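Local coordinates for protein ribokinase, putative (Burkholderia thailandensis, PDB 3B1N) that is a ribokinase-family nucleoside kinase that probably phosphorylates nucleosides such as inosine and mizoribine, using ATP as the phosphate donor, at residues N58-D63 with P294-I299. Residues are numbered along the deposited sequence; the frame is centred on the assembly and turned at random.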
loop_
_atom_site.group_PDB
_atom_site.type_symbol
_atom_site.label_atom_id
_atom_site.label_comp_id
_atom_site.label_asym_id
_atom_site.label_seq_id
_atom_site.Cartn_x
_atom_site.Cartn_y
_atom_site.Cartn_z
ATOM N N ASN B 58 -5.331 10.944 -26.217
ATOM C CA ASN B 58 -6.032 10.201 -27.266
ATOM C C ASN B 58 -7.542 10.382 -27.193
ATOM O O ASN B 58 -8.240 10.522 -28.242
ATOM C CB ASN B 58 -5.624 8.716 -27.192
ATOM C CG ASN B 58 -6.041 7.934 -28.406
ATOM O OD1 ASN B 58 -5.625 8.268 -29.531
ATOM N ND2 ASN B 58 -6.868 6.926 -28.207
ATOM N N LEU B 59 -8.105 10.410 -25.982
ATOM C CA LEU B 59 -9.548 10.683 -25.843
ATOM C C LEU B 59 -9.888 12.047 -26.427
ATOM O O LEU B 59 -11.009 12.236 -26.929
ATOM C CB LEU B 59 -9.941 10.733 -24.361
ATOM C CG LEU B 59 -10.059 9.412 -23.621
ATOM C CD1 LEU B 59 -10.314 9.738 -22.142
ATOM C CD2 LEU B 59 -11.177 8.516 -24.188
ATOM N N LEU B 60 -8.969 12.986 -26.334
ATOM C CA LEU B 60 -9.238 14.375 -26.803
ATOM C C LEU B 60 -9.035 14.486 -28.334
ATOM O O LEU B 60 -9.330 15.538 -28.926
ATOM C CB LEU B 60 -8.390 15.376 -26.065
ATOM C CG LEU B 60 -8.797 15.564 -24.579
ATOM C CD1 LEU B 60 -7.702 16.194 -23.764
ATOM C CD2 LEU B 60 -10.118 16.440 -24.570
ATOM N N GLY B 61 -8.581 13.401 -28.947
ATOM C CA GLY B 61 -8.292 13.410 -30.402
ATOM C C GLY B 61 -6.893 13.904 -30.737
ATOM O O GLY B 61 -6.619 14.248 -31.905
ATOM N N GLY B 62 -5.970 13.940 -29.770
ATOM C CA GLY B 62 -4.582 14.326 -30.013
ATOM C C GLY B 62 -3.800 13.103 -30.504
ATOM O O GLY B 62 -4.341 12.014 -30.532
ATOM N N ASP B 63 -2.553 13.313 -30.927
ATOM C CA ASP B 63 -1.737 12.263 -31.518
ATOM C C ASP B 63 -0.625 11.963 -30.532
ATOM O O ASP B 63 0.358 12.638 -30.492
ATOM C CB ASP B 63 -1.134 12.748 -32.838
ATOM C CG ASP B 63 -0.352 11.663 -33.562
ATOM O OD1 ASP B 63 -0.281 10.528 -33.058
ATOM O OD2 ASP B 63 0.183 11.937 -34.665
ATOM N N PRO B 294 -15.169 8.904 -22.013
ATOM C CA PRO B 294 -16.020 9.916 -22.625
ATOM C C PRO B 294 -15.756 10.055 -24.128
ATOM O O PRO B 294 -14.611 9.963 -24.597
ATOM C CB PRO B 294 -15.643 11.209 -21.878
ATOM C CG PRO B 294 -14.150 10.977 -21.563
ATOM C CD PRO B 294 -14.090 9.511 -21.194
ATOM N N THR B 295 -16.828 10.278 -24.876
ATOM C CA THR B 295 -16.653 10.667 -26.248
ATOM C C THR B 295 -16.152 12.082 -26.292
ATOM O O THR B 295 -16.240 12.885 -25.332
ATOM C CB THR B 295 -17.961 10.590 -27.058
ATOM O OG1 THR B 295 -18.871 11.558 -26.560
ATOM C CG2 THR B 295 -18.558 9.184 -26.989
ATOM N N ARG B 296 -15.592 12.426 -27.431
ATOM C CA ARG B 296 -15.108 13.765 -27.550
ATOM C C ARG B 296 -16.241 14.803 -27.437
ATOM O O ARG B 296 -16.079 15.844 -26.826
ATOM C CB ARG B 296 -14.350 13.900 -28.876
ATOM C CG ARG B 296 -13.765 15.233 -29.007
ATOM C CD ARG B 296 -12.541 15.257 -28.153
ATOM N NE ARG B 296 -11.746 16.473 -28.306
ATOM C CZ ARG B 296 -12.105 17.642 -27.797
ATOM N NH1 ARG B 296 -13.241 17.726 -27.132
ATOM N NH2 ARG B 296 -11.325 18.690 -27.953
ATOM N N ALA B 297 -17.413 14.470 -28.006
ATOM C CA ALA B 297 -18.598 15.349 -27.854
ATOM C C ALA B 297 -18.993 15.511 -26.392
ATOM O O ALA B 297 -19.299 16.642 -25.972
ATOM C CB ALA B 297 -19.792 14.823 -28.682
ATOM N N GLU B 298 -18.968 14.419 -25.617
ATOM C CA GLU B 298 -19.242 14.474 -24.154
ATOM C C GLU B 298 -18.260 15.383 -23.393
ATOM O O GLU B 298 -18.634 16.164 -22.529
ATOM C CB GLU B 298 -19.222 13.076 -23.534
ATOM C CG GLU B 298 -20.517 12.242 -23.814
ATOM C CD GLU B 298 -20.350 10.738 -23.535
ATOM O OE1 GLU B 298 -19.226 10.287 -23.203
ATOM O OE2 GLU B 298 -21.346 9.977 -23.652
ATOM N N ILE B 299 -16.976 15.316 -23.754
ATOM C CA ILE B 299 -16.010 16.208 -23.157
ATOM C C ILE B 299 -16.358 17.670 -23.399
ATOM O O ILE B 299 -16.369 18.476 -22.452
ATOM C CB ILE B 299 -14.561 15.883 -23.654
ATOM C CG1 ILE B 299 -14.158 14.496 -23.161
ATOM C CG2 ILE B 299 -13.579 16.947 -23.096
ATOM C CD1 ILE B 299 -12.870 13.911 -23.796
HETATM O O HOH W 1 -13.101 10.164 -26.843
#
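R296 reaches from the first turn of helix 296-307 to the carbonyl of L60, where helix 49-59 ends in a Schellman motif; a helix C-terminus thus meets a helix N-terminus in this ribokinase (PfkB) fold. The bond, R296 NE to L60 O, is short at 2.7 Å but bent, with an N-H...O angle of 143°, and the nitrogen sits above the carbonyl plane. L60 CD2 lies over the centre of one guanidinium face, 4.0 Å above it, so backbone and side chain of L60 both meet the arginine. The same methyl touches I299 CG2 at 3.8 Å, the two side chains crossing at about a right angle. On the other flank L59 CD1 packs on P294 CD at 3.9 Å.

Next comes what holds these groups in place. R296 leaves its helix with CG anti to the backbone N (chi1 -177°) and bends at chi2, which turns CD back to 3.3 Å from L60 O; its NH1 forms a salt bridge with D300, one turn along. G61, with positive phi, makes one of the motif's two backbone bonds, its N-H to N58 O. T295 and E298 form a capping box at the start of helix 296-307. Behind, helix 269-284 offers L275 and M279 to L60, and L278 to I299. The contact is structural packing, with the side chain of L60 about 13 Å from the bound ADP. A water lies between the two backbones, 2.7 Å from P294 O and 2.9 Å from L59 O.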